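Local coordinates for glutathione s-transferase III (Zea mays, PDB 1AW9) that joins glutathione to electrophilic compounds as a phi-class glutathione transferase and serves in the detoxification of herbicides in maize, at the interface of chains A and B. Numbering follows the deposited sequence. Chains: chain A/B, Glutathione s-transferase III.

The interface of chains A and B. Residues chain A 93, 96-97, 100-101; chain B 64-66, 69.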
ATOM      1  N   ALA A  93      32.248  -7.434 -18.992  1.00 30.59           N
ATOM      2  CA  ALA A  93      30.930  -6.921 -19.321  1.00 29.07           C
ATOM      3  C   ALA A  93      29.890  -7.737 -18.575  1.00 29.13           C
ATOM      4  O   ALA A  93      28.966  -7.167 -18.013  1.00 31.22           O
ATOM      5  CB  ALA A  93      30.686  -7.000 -20.815  1.00 28.74           C
ATOM      6  N   GLU A  96      30.119  -7.189 -14.506  1.00 24.64           N
ATOM      7  CA  GLU A  96      29.524  -5.945 -14.011  1.00 23.14           C
ATOM      8  C   GLU A  96      27.985  -5.953 -14.137  1.00 22.61           C
ATOM      9  O   GLU A  96      27.276  -5.477 -13.241  1.00 23.06           O
ATOM     10  CB  GLU A  96      30.110  -4.729 -14.731  1.00 21.63           C
ATOM     11  CG  GLU A  96      31.619  -4.586 -14.629  1.00 23.96           C
ATOM     12  CD  GLU A  96      32.132  -4.288 -13.233  1.00 25.31           C
ATOM     13  OE1 GLU A  96      31.339  -4.078 -12.285  1.00 25.49           O
ATOM     14  OE2 GLU A  96      33.365  -4.275 -13.095  1.00 28.00           O
ATOM     15  N   VAL A  97      27.480  -6.498 -15.245  1.00 19.57           N
ATOM     16  CA  VAL A  97      26.055  -6.593 -15.472  1.00 15.24           C
ATOM     17  C   VAL A  97      25.384  -7.486 -14.430  1.00 14.86           C
ATOM     18  O   VAL A  97      24.442  -7.059 -13.804  1.00 15.52           O
ATOM     19  CB  VAL A  97      25.775  -7.086 -16.883  1.00 15.05           C
ATOM     20  CG1 VAL A  97      24.328  -7.420 -17.039  1.00 13.86           C
ATOM     21  CG2 VAL A  97      26.150  -5.991 -17.881  1.00 10.56           C
ATOM     22  N   GLU A 100      25.036  -6.014 -10.790  1.00 11.45           N
ATOM     23  CA  GLU A 100      23.915  -5.110 -10.705  1.00 11.17           C
ATOM     24  C   GLU A 100      22.566  -5.858 -10.785  1.00 13.13           C
ATOM     25  O   GLU A 100      21.595  -5.503 -10.083  1.00 14.25           O
ATOM     26  CB  GLU A 100      24.033  -4.088 -11.805  1.00 13.70           C
ATOM     27  CG  GLU A 100      24.938  -3.011 -11.433  1.00 19.92           C
ATOM     28  CD  GLU A 100      24.337  -2.180 -10.288  1.00 23.50           C
ATOM     29  OE1 GLU A 100      23.352  -1.445 -10.547  1.00 25.28           O
ATOM     30  OE2 GLU A 100      24.832  -2.268  -9.142  1.00 22.04           O
ATOM     31  N   VAL A 101      22.477  -6.880 -11.638  1.00 11.20           N
ATOM     32  CA  VAL A 101      21.233  -7.643 -11.732  1.00 11.13           C
ATOM     33  C   VAL A 101      20.866  -8.200 -10.348  1.00 10.55           C
ATOM     34  O   VAL A 101      19.707  -8.139  -9.930  1.00 10.97           O
ATOM     35  CB  VAL A 101      21.323  -8.790 -12.787  1.00 10.06           C
ATOM     36  CG1 VAL A 101      20.100  -9.688 -12.705  1.00  9.55           C
ATOM     37  CG2 VAL A 101      21.413  -8.203 -14.170  1.00  8.23           C
TER
ATOM     38  N   LEU B  64      25.574  -4.305 -22.726  1.00 28.14           N
ATOM     39  CA  LEU B  64      25.471  -4.200 -21.287  1.00 25.56           C
ATOM     40  C   LEU B  64      24.180  -3.480 -21.012  1.00 22.10           C
ATOM     41  O   LEU B  64      23.640  -2.789 -21.878  1.00 20.20           O
ATOM     42  CB  LEU B  64      26.663  -3.416 -20.704  1.00 26.89           C
ATOM     43  CG  LEU B  64      28.071  -4.013 -20.884  1.00 28.05           C
ATOM     44  CD1 LEU B  64      28.715  -3.363 -22.095  1.00 27.96           C
ATOM     45  CD2 LEU B  64      28.947  -3.836 -19.649  1.00 26.83           C
ATOM     46  N   PHE B  65      23.631  -3.739 -19.844  1.00 20.17           N
ATOM     47  CA  PHE B  65      22.407  -3.090 -19.394  1.00 18.92           C
ATOM     48  C   PHE B  65      22.657  -2.974 -17.882  1.00 18.35           C
ATOM     49  O   PHE B  65      23.603  -3.614 -17.351  1.00 15.72           O
ATOM     50  CB  PHE B  65      21.144  -3.871 -19.798  1.00 18.26           C
ATOM     51  CG  PHE B  65      21.184  -5.330 -19.439  1.00 18.78           C
ATOM     52  CD1 PHE B  65      20.814  -5.767 -18.168  1.00 19.60           C
ATOM     53  CD2 PHE B  65      21.610  -6.268 -20.360  1.00 19.57           C
ATOM     54  CE1 PHE B  65      20.874  -7.115 -17.832  1.00 19.33           C
ATOM     55  CE2 PHE B  65      21.674  -7.631 -20.031  1.00 18.17           C
ATOM     56  CZ  PHE B  65      21.308  -8.050 -18.771  1.00 20.40           C
ATOM     57  N   GLU B  66      21.859  -2.119 -17.229  1.00 18.41           N
ATOM     58  CA  GLU B  66      21.967  -1.723 -15.800  1.00 18.29           C
ATOM     59  C   GLU B  66      22.891  -0.502 -15.923  1.00 16.36           C
ATOM     60  O   GLU B  66      24.084  -0.640 -16.148  1.00 16.45           O
ATOM     61  CB  GLU B  66      22.624  -2.784 -14.905  1.00 18.91           C
ATOM     62  CG  GLU B  66      21.814  -4.063 -14.674  1.00 23.23           C
ATOM     63  CD  GLU B  66      20.422  -3.765 -14.139  1.00 25.92           C
ATOM     64  OE1 GLU B  66      20.272  -3.435 -12.925  1.00 26.54           O
ATOM     65  OE2 GLU B  66      19.477  -3.847 -14.964  1.00 30.01           O
ATOM     66  N   ALA B  69      26.133  -0.675 -14.178  1.00 15.33           N
ATOM     67  CA  ALA B  69      27.069  -1.682 -14.669  1.00 14.10           C
ATOM     68  C   ALA B  69      27.742  -1.073 -15.891  1.00 13.59           C
ATOM     69  O   ALA B  69      28.943  -1.231 -16.105  1.00 15.34           O
ATOM     70  CB  ALA B  69      26.331  -2.941 -15.048  1.00 17.17           C
TER
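Two torsions bring A:Val97 and B:Phe65 together: CG1 of the valine stands anti to its backbone N (chi1 170°), while CG of the phenylalanine lies between its own N and carbonyl carbon (chi1 50°). The two side chains cross at about a right angle, and the valine methyl comes over one ring face rather than against the edge. CG1 of A:Val97 sits 3.8 Å from the centroid of the B:Phe65 ring, a CH-pi contact, and its offset toward the rim shows in the 3.5 Å separation from CZ. The other branch, CG2, is anti to the carbonyl carbon and turns to the strand itself, packing 3.9 Å from CB of B:Leu64 and beside the B:Phe65 carbonyl oxygen. One valine thus touches both the ring and the backbone at the end of strand 62-65. One turn further along helix 92-122, A:Val101 extends the ring contact, its CG2 lying 3.9 Å from CE1 of B:Phe65. An alanine in place of B:Phe65 would probably leave CG1 of A:Val97 and CG2 of A:Val101 without their aromatic partner and open a gap beside those two methyls, where the ring had packed. At the other end, CD2 of B:Leu64 touches the backbone of A:Ala93, 3.7 Å from its CA. Near the start of helix 67-77, CB of B:Ala69 lies 3.3 Å from O of A:Glu96 and also packs on CA of A:Val97. No hydrogen bond or salt bridge crosses this patch, a part of the two-fold interface of a homodimerising enzyme, so its cohesion comes from apolar packing. B:Glu66, a likely glutathione-binding residue, is also bordered by the partner chain, which may help position the site. It meets A:Glu100 through methylenes, the CG of B:Glu66 being 3.6 Å from the CB of A:Glu100, while OE1 of A:Glu100 and OE1 of B:Glu66 stay 4.4 Å apart, like charges if both are ionised, with no bond between them.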